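Local coordinates for Alr3699 protein (Nostoc sp., PDB 4XSO) that is probably a glycosyltransferase of the GT-B fold, built from two Rossmann-like domains that face each other across a cleft, at residues 24-29 / 44-49; 38-43 / 48-53; 180-185 / 303-308; 201-206 / 266-271; 301-304 / 309-312. All blocks are in the same frame, centred on the assembly; numbering follows the deposited sequence.

Contact 1: residues 24-29 / 44-49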
# COMPACT_ATOMS: atom_id res chain seq x y z
N CYS A 24 -12.46 23.65 2.55
CA CYS A 24 -11.20 24.33 2.18
C CYS A 24 -10.69 23.79 0.82
O CYS A 24 -10.20 24.55 -0.01
CB CYS A 24 -10.14 24.22 3.28
SG CYS A 24 -8.62 25.17 3.01
N LEU A 25 -10.83 22.48 0.60
CA LEU A 25 -10.39 21.86 -0.65
C LEU A 25 -11.17 22.39 -1.86
O LEU A 25 -10.60 22.57 -2.93
CB LEU A 25 -10.47 20.34 -0.50
CG LEU A 25 -10.00 19.51 -1.74
CD1 LEU A 25 -8.53 19.75 -1.99
CD2 LEU A 25 -10.25 18.00 -1.57
N ILE A 26 -12.45 22.76 -1.69
CA ILE A 26 -13.20 23.42 -2.79
C ILE A 26 -12.40 24.62 -3.32
O ILE A 26 -12.13 24.77 -4.54
CB ILE A 26 -14.61 23.91 -2.36
CG1 ILE A 26 -15.50 22.76 -1.86
CG2 ILE A 26 -15.31 24.67 -3.48
CD1 ILE A 26 -15.50 21.56 -2.74
N ASP A 27 -12.04 25.48 -2.37
CA ASP A 27 -11.31 26.72 -2.60
C ASP A 27 -9.90 26.49 -3.12
O ASP A 27 -9.41 27.19 -4.06
CB ASP A 27 -11.27 27.56 -1.28
CG ASP A 27 -12.67 28.11 -0.87
OD1 ASP A 27 -13.48 28.45 -1.78
OD2 ASP A 27 -12.99 28.14 0.33
N ILE A 28 -9.24 25.47 -2.59
CA ILE A 28 -7.86 25.15 -3.08
C ILE A 28 -7.90 24.64 -4.53
O ILE A 28 -7.11 25.05 -5.34
CB ILE A 28 -7.21 24.12 -2.15
CG1 ILE A 28 -6.94 24.68 -0.75
CG2 ILE A 28 -5.91 23.64 -2.72
CD1 ILE A 28 -6.85 23.58 0.29
N ALA A 29 -8.88 23.80 -4.85
CA ALA A 29 -9.03 23.14 -6.12
C ALA A 29 -9.61 23.97 -7.29
O ALA A 29 -9.26 23.74 -8.48
CB ALA A 29 -9.85 21.90 -5.91
N GLY A 44 -20.94 10.73 -0.96
CA GLY A 44 -21.64 11.58 -0.01
C GLY A 44 -21.96 12.95 -0.58
O GLY A 44 -21.81 13.18 -1.78
N ALA A 45 -22.37 13.86 0.31
CA ALA A 45 -22.69 15.23 -0.04
C ALA A 45 -21.51 16.04 -0.59
O ALA A 45 -21.71 17.05 -1.26
CB ALA A 45 -23.25 15.95 1.17
N PHE A 46 -20.28 15.60 -0.31
CA PHE A 46 -19.12 16.38 -0.71
C PHE A 46 -18.90 16.26 -2.22
O PHE A 46 -18.43 17.20 -2.85
CB PHE A 46 -17.89 15.95 0.08
CG PHE A 46 -16.67 16.76 -0.22
CD1 PHE A 46 -16.75 18.11 -0.50
CD2 PHE A 46 -15.42 16.16 -0.25
CE1 PHE A 46 -15.62 18.84 -0.79
CE2 PHE A 46 -14.29 16.90 -0.56
CZ PHE A 46 -14.39 18.24 -0.83
N LYS A 47 -19.20 15.10 -2.74
CA LYS A 47 -19.13 14.77 -4.12
C LYS A 47 -20.05 15.69 -4.88
O LYS A 47 -19.66 16.32 -5.90
CB LYS A 47 -19.59 13.33 -4.33
CG LYS A 47 -19.50 12.95 -5.82
CD LYS A 47 -19.71 11.50 -6.03
CE LYS A 47 -19.35 11.05 -7.43
NZ LYS A 47 -20.56 10.92 -8.27
N THR A 48 -21.28 15.79 -4.37
CA THR A 48 -22.30 16.69 -4.99
C THR A 48 -21.82 18.15 -5.01
O THR A 48 -21.88 18.83 -6.10
CB THR A 48 -23.73 16.47 -4.35
OG1 THR A 48 -24.03 15.07 -4.35
CG2 THR A 48 -24.81 17.16 -5.16
N LEU A 49 -21.29 18.62 -3.88
CA LEU A 49 -20.76 20.01 -3.81
C LEU A 49 -19.61 20.27 -4.81
O LEU A 49 -19.53 21.36 -5.40
CB LEU A 49 -20.25 20.42 -2.43
CG LEU A 49 -21.16 20.47 -1.20
CD1 LEU A 49 -20.31 20.80 0.04
CD2 LEU A 49 -22.29 21.51 -1.37
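The benzyl group of Phe46 reaches across from helix 45-52 and is met near the plane of its ring, at the edge, by two aliphatic tips of helix 20-29: Ile26 CD1 and Leu25 CD2. Ile26 and Phe46 slide past one another in opposite directions, each reaching toward the other's helix. Phe46 is extended for this, its CG anti to the backbone N (chi1 -176°), whereas Ile26 keeps CG1 beside its own N (chi1 -60°) and sends the ethyl end across. The closest approach is 3.3 Å between Ile26 CD1 and Phe46 CE1, short for two carbons. Leu25 makes a looser touch, its CD2 lying 4.2 Å from Phe46 CZ. The backbones come nearest at Ile26 and Leu49, whose CA atoms are 8.4 Å apart; beside that point the long flat ring and the branched chain of Ile26 span the space between the helices.

Both helices pack on the parallel sheet of the N-terminal Rossmann-like domain. Leu25 also lies against Phe11 and Val38, and Phe46 against Leu40, which places the ring between the neighbouring helix and the sheet. At the start of the second helix Gly44 takes the N-cap position, and the backbone of Phe46 is hydrogen-bonded to Gly16.

No hydrogen bond crosses between the two segments, and all three touching side chains are buried hydrocarbon. The helices are therefore matched here by shape and by exclusion of water, without the directional control that a polar bond would give.

Contact 2: residues 38-43 / 48-53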
# COMPACT_ATOMS: atom_id res chain seq x y z
N VAL A 38 -10.52 15.42 -8.00
CA VAL A 38 -10.61 15.04 -6.58
C VAL A 38 -11.09 13.57 -6.42
O VAL A 38 -12.19 13.19 -6.80
CB VAL A 38 -11.55 15.97 -5.77
CG1 VAL A 38 -11.53 15.53 -4.30
CG2 VAL A 38 -11.11 17.40 -5.86
N GLY A 39 -10.22 12.75 -5.90
CA GLY A 39 -10.51 11.36 -5.59
C GLY A 39 -11.00 11.31 -4.14
O GLY A 39 -10.30 11.74 -3.18
N LEU A 40 -12.22 10.86 -3.96
CA LEU A 40 -12.75 10.61 -2.65
C LEU A 40 -12.74 9.10 -2.31
O LEU A 40 -12.87 8.26 -3.17
CB LEU A 40 -14.19 11.11 -2.57
CG LEU A 40 -14.45 12.59 -2.83
CD1 LEU A 40 -15.96 12.86 -2.72
CD2 LEU A 40 -13.66 13.45 -1.86
N PHE A 41 -12.63 8.79 -1.03
CA PHE A 41 -12.73 7.39 -0.62
C PHE A 41 -14.15 6.97 -0.20
O PHE A 41 -14.39 5.82 0.05
CB PHE A 41 -11.72 7.10 0.51
CG PHE A 41 -10.27 7.27 0.11
CD1 PHE A 41 -9.87 7.44 -1.21
CD2 PHE A 41 -9.28 7.20 1.10
CE1 PHE A 41 -8.52 7.57 -1.53
CE2 PHE A 41 -7.96 7.34 0.78
CZ PHE A 41 -7.57 7.53 -0.53
N ALA A 42 -15.06 7.92 -0.10
CA ALA A 42 -16.48 7.63 0.20
C ALA A 42 -17.31 8.59 -0.64
O ALA A 42 -16.92 9.76 -0.82
CB ALA A 42 -16.79 7.88 1.68
N ASP A 43 -18.46 8.10 -1.11
CA ASP A 43 -19.51 8.92 -1.70
C ASP A 43 -20.25 9.66 -0.60
O ASP A 43 -20.16 9.27 0.56
CB ASP A 43 -20.50 8.07 -2.51
CG ASP A 43 -21.23 8.87 -3.60
OD1 ASP A 43 -21.12 10.12 -3.65
OD2 ASP A 43 -21.87 8.24 -4.43
N THR A 48 -21.28 15.79 -4.37
CA THR A 48 -22.30 16.69 -4.99
C THR A 48 -21.82 18.15 -5.01
O THR A 48 -21.88 18.83 -6.10
CB THR A 48 -23.73 16.47 -4.35
OG1 THR A 48 -24.03 15.07 -4.35
CG2 THR A 48 -24.81 17.16 -5.16
N LEU A 49 -21.29 18.62 -3.88
CA LEU A 49 -20.76 20.01 -3.81
C LEU A 49 -19.61 20.27 -4.81
O LEU A 49 -19.53 21.36 -5.40
CB LEU A 49 -20.25 20.42 -2.43
CG LEU A 49 -21.16 20.47 -1.20
CD1 LEU A 49 -20.31 20.80 0.04
CD2 LEU A 49 -22.29 21.51 -1.37
N LEU A 50 -18.75 19.24 -5.01
CA LEU A 50 -17.67 19.34 -5.99
C LEU A 50 -18.26 19.45 -7.39
O LEU A 50 -17.89 20.31 -8.14
CB LEU A 50 -16.73 18.13 -5.88
CG LEU A 50 -15.81 18.17 -4.64
CD1 LEU A 50 -15.24 16.77 -4.38
CD2 LEU A 50 -14.71 19.19 -4.91
N GLU A 51 -19.22 18.63 -7.70
CA GLU A 51 -19.89 18.71 -8.99
C GLU A 51 -20.58 20.07 -9.19
O GLU A 51 -20.39 20.74 -10.23
CB GLU A 51 -20.91 17.56 -9.10
CG GLU A 51 -20.28 16.18 -9.30
CD GLU A 51 -21.26 15.05 -9.04
OE1 GLU A 51 -22.37 15.30 -8.51
OE2 GLU A 51 -20.90 13.90 -9.31
N GLN A 52 -21.24 20.55 -8.16
CA GLN A 52 -21.86 21.89 -8.23
C GLN A 52 -20.84 22.97 -8.55
O GLN A 52 -21.19 24.03 -9.03
CB GLN A 52 -22.55 22.25 -6.91
CG GLN A 52 -23.73 21.29 -6.55
CD GLN A 52 -24.46 21.69 -5.27
OE1 GLN A 52 -23.98 22.54 -4.53
NE2 GLN A 52 -25.62 21.05 -5.01
N HIS A 53 -19.59 22.73 -8.21
CA HIS A 53 -18.54 23.70 -8.47
C HIS A 53 -17.72 23.35 -9.70
O HIS A 53 -16.69 23.94 -9.91
CB HIS A 53 -17.64 23.85 -7.23
CG HIS A 53 -18.23 24.67 -6.13
ND1 HIS A 53 -18.93 24.11 -5.06
CD2 HIS A 53 -18.21 26.00 -5.90
CE1 HIS A 53 -19.29 25.07 -4.23
NE2 HIS A 53 -18.88 26.23 -4.72
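Leu50 keeps CG anti to its carbonyl carbon (chi1 -74°), which sends its fork out toward strand 36-40, and Val38 answers with CG1 anti to the backbone N (chi1 -178°) and CG2 beside that N. The two side chains cross at about a right angle, and each valine methyl faces a different leucine methyl. Leu50 CD1 lies 3.9 Å from Val38 CG1, while Leu50 CD2 is 4.1 Å from Val38 CG2. Two residues farther along the strand, Leu40 points to the same helix and adds a lighter touch, its CD1 being 4.3 Å from Leu50 CD1.

This is helix-on-strand packing within the beta-alpha-beta unit of strand 36-40, helix 45-52 and strand 57-59, part of the N-terminal Rossmann-like domain. Between Val38 and Leu40 comes Gly39, whose backbone is hydrogen-bonded to strand 9-13, while Val38 and Leu40 bond to Glu58 on the other neighbouring strand. The branched chains of Val38, Leu40 and Leu50 suit this buried layer, where Leu50 also touches Val57 and Ile26.

The ring of His53 folds back toward the preceding turn. Its ND1 donates to Leu49 O at 2.8 Å with an N-H...O angle of 159°, and the oxygen lies close to the imidazole plane.

Contact 3: residues 180-185 / 303-308; sequences NGFDIN and AMLCGK
Leu305 O and Ile184 O are bridged by one water, which donates to both carbonyls, at 2.7 Å to Leu305 O and at 2.8 Å to Ile184 O. The Leu305 oxygen is gripped a second time by the side-chain amide of Gln361, so a carbonyl in the last turn of the helix, past the regular helical bonding, is well provided for.

Beside the water the contact is apolar and centres on the fork of Leu305, which divides its methyls between two partners. CD1 meets the root of the phenylalanine side chain, 3.6 Å from Phe182 CB, and CD2 meets the beta branch of the isoleucine, 3.7 Å from Ile184 CG2. Ile184 crosses Leu305 at about a right angle. Its CG1 sits between the backbone N and carbonyl carbon (chi1 73°), so the short CG2 branch does the touching while the longer ethyl arm leads off.

In GT-B terms, segment 180-185 follows strand 175-177, an edge strand of the N-terminal sheet, and leads on to helix 191-201 of the second domain. The contact thus sets a connection between domains against helix 298-305. The backbone of Phe182 is also hydrogen-bonded to Phe368 and Val370, near the end of helix 350-368.

The helix closes in a Schellman motif. Lys308 N bonds to Ala303 O at 3.0 Å and Gly307 N to Met304 O at 2.7 Å. Gly307 has a positive phi of 69°, a conformation that favours glycine, and Lys308 NZ is held by the carbonyl of Cys283.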
# COMPACT_ATOMS: atom_id res chain seq x y z
N ASN A 180 -6.40 29.08 5.68
CA ASN A 180 -7.60 29.02 4.86
C ASN A 180 -7.88 30.41 4.24
O ASN A 180 -7.59 31.48 4.82
CB ASN A 180 -8.80 28.59 5.71
CG ASN A 180 -8.80 27.12 6.13
OD1 ASN A 180 -7.77 26.43 6.20
ND2 ASN A 180 -9.95 26.66 6.51
N GLY A 181 -8.38 30.41 3.02
CA GLY A 181 -8.69 31.69 2.34
C GLY A 181 -10.20 31.83 2.21
O GLY A 181 -10.89 30.83 2.22
N PHE A 182 -10.66 33.06 2.07
CA PHE A 182 -12.07 33.44 1.98
C PHE A 182 -12.28 34.54 0.93
O PHE A 182 -11.47 35.45 0.84
CB PHE A 182 -12.52 33.97 3.35
CG PHE A 182 -12.36 32.96 4.44
CD1 PHE A 182 -11.13 32.79 5.06
CD2 PHE A 182 -13.45 32.16 4.84
CE1 PHE A 182 -10.94 31.79 6.02
CE2 PHE A 182 -13.28 31.24 5.83
CZ PHE A 182 -12.01 31.06 6.43
N ASP A 183 -13.40 34.51 0.22
CA ASP A 183 -13.76 35.62 -0.66
C ASP A 183 -14.27 36.73 0.21
O ASP A 183 -15.36 36.61 0.74
CB ASP A 183 -14.83 35.20 -1.59
CG ASP A 183 -15.19 36.32 -2.59
OD1 ASP A 183 -14.89 37.51 -2.42
OD2 ASP A 183 -15.72 35.93 -3.60
N ILE A 184 -13.52 37.80 0.34
CA ILE A 184 -13.79 38.74 1.46
C ILE A 184 -15.08 39.53 1.28
O ILE A 184 -15.73 39.84 2.25
CB ILE A 184 -12.62 39.63 1.85
CG1 ILE A 184 -12.37 40.74 0.81
CG2 ILE A 184 -11.37 38.80 2.09
CD1 ILE A 184 -11.13 41.57 1.05
N ASN A 185 -15.45 39.76 0.04
CA ASN A 185 -16.66 40.50 -0.33
C ASN A 185 -17.95 39.74 -0.09
O ASN A 185 -18.98 40.35 0.19
CB ASN A 185 -16.53 40.99 -1.80
CG ASN A 185 -15.43 42.00 -1.96
OD1 ASN A 185 -15.05 42.71 -1.03
ND2 ASN A 185 -14.88 42.05 -3.13
N ALA A 303 -16.37 35.86 11.05
CA ALA A 303 -16.92 36.92 11.89
C ALA A 303 -16.12 38.22 11.74
O ALA A 303 -16.69 39.31 11.64
CB ALA A 303 -16.92 36.42 13.32
N MET A 304 -14.81 38.06 11.66
CA MET A 304 -13.87 39.18 11.53
C MET A 304 -14.11 39.85 10.16
O MET A 304 -14.22 41.06 10.05
CB MET A 304 -12.43 38.67 11.67
CG MET A 304 -12.06 38.17 13.07
SD MET A 304 -10.36 37.48 13.21
CE MET A 304 -9.74 38.95 13.84
N LEU A 305 -14.22 39.06 9.11
CA LEU A 305 -14.45 39.60 7.77
C LEU A 305 -15.79 40.26 7.71
O LEU A 305 -16.00 41.14 6.85
CB LEU A 305 -14.38 38.47 6.74
CG LEU A 305 -13.00 37.94 6.45
CD1 LEU A 305 -13.10 36.63 5.68
CD2 LEU A 305 -12.21 38.94 5.68
N CYS A 306 -16.73 39.84 8.59
CA CYS A 306 -18.02 40.52 8.59
C CYS A 306 -17.90 41.80 9.37
O CYS A 306 -18.88 42.50 9.59
CB CYS A 306 -19.15 39.69 9.20
SG CYS A 306 -19.63 38.22 8.33
N GLY A 307 -16.72 42.12 9.86
CA GLY A 307 -16.62 43.31 10.65
C GLY A 307 -17.31 43.21 11.99
O GLY A 307 -17.82 44.19 12.43
N LYS A 308 -17.31 42.07 12.65
CA LYS A 308 -18.00 41.92 13.94
C LYS A 308 -17.03 41.70 15.09
O LYS A 308 -15.95 41.14 14.92
CB LYS A 308 -18.95 40.73 13.87
CG LYS A 308 -20.15 40.99 12.96
CD LYS A 308 -20.83 42.22 13.56
CE LYS A 308 -22.20 42.47 13.10
NZ LYS A 308 -22.63 43.72 13.74
O HOH W 1 -15.10 41.57 4.35

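Contact 4: residues 201-206 / 266-271; sequences LGVANN and RVKFLG
The flat peptide group between Leu201 and Gly202 presents its oxygen, Leu201 O, to the end of the Lys268 chain, whose CE lies 3.1 Å and NZ 3.2 Å from that oxygen. Strand 267-271, which carries the lysine, is an edge strand of the parallel sheet in the second Rossmann-like domain, and residues 201-206 connect helix 191-201 to strand 207-212 of the same sheet.

Lys268 and Leu270 both point toward this connection. Leucine suits the inner position: Leu270 crosses Leu201 at about a right angle, with 4.2 Å between Leu270 CD2 and Leu201 CD2, and both touch Leu279 of helix 276-282. Lysine suits the more exposed one, bent at chi3 (70°) and at chi4 so that the amino group comes round to the helix end.

That end is a Schellman motif, with glycine at Gly202, where phi is positive (79°). A type I turn from Val203 to Asn206 follows, with Asn206 N bonded to Val203 O at 3.1 Å. Alongside the aliphatic part of the lysine, Val203 CG1 is 4.3 Å from Lys268 CD.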
# COMPACT_ATOMS: atom_id res chain seq x y z
N LEU A 201 -36.22 38.30 12.81
CA LEU A 201 -35.79 37.37 13.81
C LEU A 201 -36.32 37.78 15.14
O LEU A 201 -36.21 37.02 16.07
CB LEU A 201 -34.27 37.31 13.88
CG LEU A 201 -33.65 36.57 12.73
CD1 LEU A 201 -32.15 36.52 12.90
CD2 LEU A 201 -34.25 35.17 12.62
N GLY A 202 -36.83 39.00 15.27
CA GLY A 202 -37.41 39.40 16.52
C GLY A 202 -36.36 39.79 17.53
O GLY A 202 -36.64 39.81 18.72
N VAL A 203 -35.19 40.23 17.07
CA VAL A 203 -34.15 40.59 18.02
C VAL A 203 -33.68 42.00 17.91
O VAL A 203 -32.55 42.29 18.28
CB VAL A 203 -32.91 39.71 17.82
CG1 VAL A 203 -33.25 38.28 18.14
CG2 VAL A 203 -32.40 39.82 16.36
N ALA A 204 -34.51 42.87 17.37
CA ALA A 204 -34.03 44.23 16.99
C ALA A 204 -33.63 45.08 18.18
O ALA A 204 -32.65 45.82 18.13
CB ALA A 204 -35.06 44.95 16.13
N ASN A 205 -34.32 44.92 19.29
CA ASN A 205 -33.95 45.66 20.50
C ASN A 205 -33.07 44.90 21.44
O ASN A 205 -32.89 45.32 22.56
CB ASN A 205 -35.21 46.14 21.24
CG ASN A 205 -36.05 47.06 20.38
OD1 ASN A 205 -35.60 48.13 20.01
ND2 ASN A 205 -37.25 46.63 20.02
N ASN A 206 -32.51 43.78 20.99
CA ASN A 206 -31.62 42.99 21.82
C ASN A 206 -30.10 43.20 21.53
O ASN A 206 -29.71 43.67 20.43
CB ASN A 206 -31.92 41.51 21.60
CG ASN A 206 -33.31 41.13 22.03
OD1 ASN A 206 -34.04 40.49 21.27
ND2 ASN A 206 -33.64 41.45 23.24
N ARG A 266 -34.59 33.84 25.64
CA ARG A 266 -33.37 34.60 25.36
C ARG A 266 -32.38 33.77 24.54
O ARG A 266 -31.23 34.15 24.44
CB ARG A 266 -32.73 34.98 26.70
CG ARG A 266 -33.56 36.03 27.44
CD ARG A 266 -32.92 36.41 28.74
NE ARG A 266 -31.62 37.00 28.54
CZ ARG A 266 -30.68 37.01 29.46
NH1 ARG A 266 -30.90 36.48 30.68
NH2 ARG A 266 -29.54 37.54 29.19
N VAL A 267 -32.80 32.59 24.08
CA VAL A 267 -32.00 31.70 23.24
C VAL A 267 -32.90 31.30 22.07
O VAL A 267 -34.05 30.91 22.32
CB VAL A 267 -31.50 30.45 24.00
CG1 VAL A 267 -30.56 29.60 23.15
CG2 VAL A 267 -30.77 30.83 25.27
N LYS A 268 -32.47 31.53 20.82
CA LYS A 268 -33.23 31.11 19.62
C LYS A 268 -32.40 30.10 18.85
O LYS A 268 -31.29 30.41 18.42
CB LYS A 268 -33.65 32.31 18.73
CG LYS A 268 -34.72 33.19 19.36
CD LYS A 268 -35.07 34.45 18.54
CE LYS A 268 -35.83 34.14 17.24
NZ LYS A 268 -37.33 34.27 17.34
N PHE A 269 -32.91 28.88 18.69
CA PHE A 269 -32.31 27.92 17.79
C PHE A 269 -32.83 28.21 16.36
O PHE A 269 -34.04 28.10 16.12
CB PHE A 269 -32.68 26.50 18.14
CG PHE A 269 -32.07 25.98 19.43
CD1 PHE A 269 -32.67 26.20 20.65
CD2 PHE A 269 -30.94 25.19 19.39
CE1 PHE A 269 -32.13 25.65 21.82
CE2 PHE A 269 -30.38 24.66 20.53
CZ PHE A 269 -30.99 24.89 21.78
N LEU A 270 -31.95 28.58 15.42
CA LEU A 270 -32.42 28.87 14.02
C LEU A 270 -32.30 27.71 13.09
O LEU A 270 -32.73 27.76 11.90
CB LEU A 270 -31.68 30.07 13.40
CG LEU A 270 -31.68 31.33 14.19
CD1 LEU A 270 -31.04 32.45 13.38
CD2 LEU A 270 -33.12 31.66 14.55
N GLY A 271 -31.66 26.68 13.55
CA GLY A 271 -31.42 25.54 12.71
C GLY A 271 -30.29 25.77 11.68
O GLY A 271 -29.51 26.69 11.80

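Contact 5: residues 301-304 / 309-312; sequences VEAM and PVVA
A beta-alpha-beta unit of strand 285-287, helix 298-305 and strand 310-313 is closed here by Ala303 and Met304 of the helix packing on Val310 of the following strand. Val310 points at the helix and touches with both methyls. Its CG2 is 4.0 Å from Ala303 CB, and its CG1 is 3.9 Å from Met304 CG. The valine holds CG1 between the backbone N and the carbonyl carbon (chi1 68°) with CG2 anti to the N, a choice that spreads the two methyls over neighbouring helix residues.

Alanine suits its place because the backbones come close: the CA atoms of Ala303 and Val310 are 6.4 Å apart, the nearest such pair of the two segments, and a single methyl serves as the packing surface. The branch point of the valine meets that methyl as well, Val310 CB lying 4.1 Å from Ala303 CB. Met304 crosses Val310 obliquely and uses the CG of its chain rather than its sulfur. Beyond that carbon the chain bends at chi3 (98°), and the side chain also packs on Ala360 and Ala364 of helix 350-368.

The unit belongs to the second Rossmann-like domain of the GT-B fold, in whose parallel sheet strand 310-313 runs between strands 285-287 and 329-331. Val310 is accordingly hydrogen-bonded through its backbone to Phe329, and Val311 to Val286 and His288. Ala303 reaches the first strand of the unit too, its side chain touching Val286.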
# COMPACT_ATOMS: atom_id res chain seq x y z
N VAL A 301 -12.58 33.66 11.69
CA VAL A 301 -12.26 34.50 10.49
C VAL A 301 -13.48 35.07 9.79
O VAL A 301 -13.48 36.21 9.38
CB VAL A 301 -11.38 33.73 9.50
CG1 VAL A 301 -11.08 34.61 8.25
CG2 VAL A 301 -10.09 33.35 10.17
N GLU A 302 -14.55 34.30 9.69
CA GLU A 302 -15.74 34.79 9.01
C GLU A 302 -16.35 35.96 9.73
O GLU A 302 -16.71 36.94 9.13
CB GLU A 302 -16.75 33.67 8.79
CG GLU A 302 -16.20 32.76 7.71
CD GLU A 302 -17.07 31.57 7.41
OE1 GLU A 302 -17.44 30.87 8.37
OE2 GLU A 302 -17.29 31.33 6.20
N ALA A 303 -16.37 35.86 11.05
CA ALA A 303 -16.92 36.92 11.89
C ALA A 303 -16.12 38.22 11.74
O ALA A 303 -16.69 39.31 11.64
CB ALA A 303 -16.92 36.42 13.32
N MET A 304 -14.81 38.06 11.66
CA MET A 304 -13.87 39.18 11.53
C MET A 304 -14.11 39.85 10.16
O MET A 304 -14.22 41.06 10.05
CB MET A 304 -12.43 38.67 11.67
CG MET A 304 -12.06 38.17 13.07
SD MET A 304 -10.36 37.48 13.21
CE MET A 304 -9.74 38.95 13.84
N PRO A 309 -17.41 42.15 16.27
CA PRO A 309 -16.61 41.75 17.42
C PRO A 309 -16.73 40.23 17.53
O PRO A 309 -17.83 39.67 17.32
CB PRO A 309 -17.37 42.35 18.59
CG PRO A 309 -18.24 43.42 18.02
CD PRO A 309 -18.64 42.87 16.70
N VAL A 310 -15.63 39.58 17.85
CA VAL A 310 -15.60 38.16 17.99
C VAL A 310 -14.89 37.78 19.29
O VAL A 310 -13.84 38.35 19.64
CB VAL A 310 -14.97 37.48 16.79
CG1 VAL A 310 -13.47 37.79 16.68
CG2 VAL A 310 -15.16 35.98 16.87
N VAL A 311 -15.45 36.80 19.99
CA VAL A 311 -14.85 36.27 21.19
C VAL A 311 -14.63 34.82 20.89
O VAL A 311 -15.49 34.19 20.34
CB VAL A 311 -15.77 36.45 22.48
CG1 VAL A 311 -17.14 35.92 22.33
CG2 VAL A 311 -15.10 35.78 23.70
N ALA A 312 -13.44 34.32 21.18
CA ALA A 312 -13.09 32.94 20.96
C ALA A 312 -12.43 32.27 22.13
O ALA A 312 -11.89 32.91 23.02
CB ALA A 312 -12.14 32.82 19.76

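Contacts 1 and 2 lie in the N-terminal Rossmann-like domain, their centres about 6 Å apart, and share helix 45-52; Ile26, Leu50, Phe46 and Leu40 run together into one apolar layer. Contacts 4 and 5 reach the same sheet of the second domain, with about 19 Å between centres, contact 4 at one edge strand. Contact 3 shares helix 298-305 with contact 5, centres about 9 Å apart, and its Gly181 comes up beside Asp27 of helix 20-29. Along the chain contacts 1 and 2 come first, contact 4 falls within the span that contact 3 bridges, and contact 5 follows contact 4. Contact 3 therefore ties the passage between the domains to the second one, whereas the others build each domain separately.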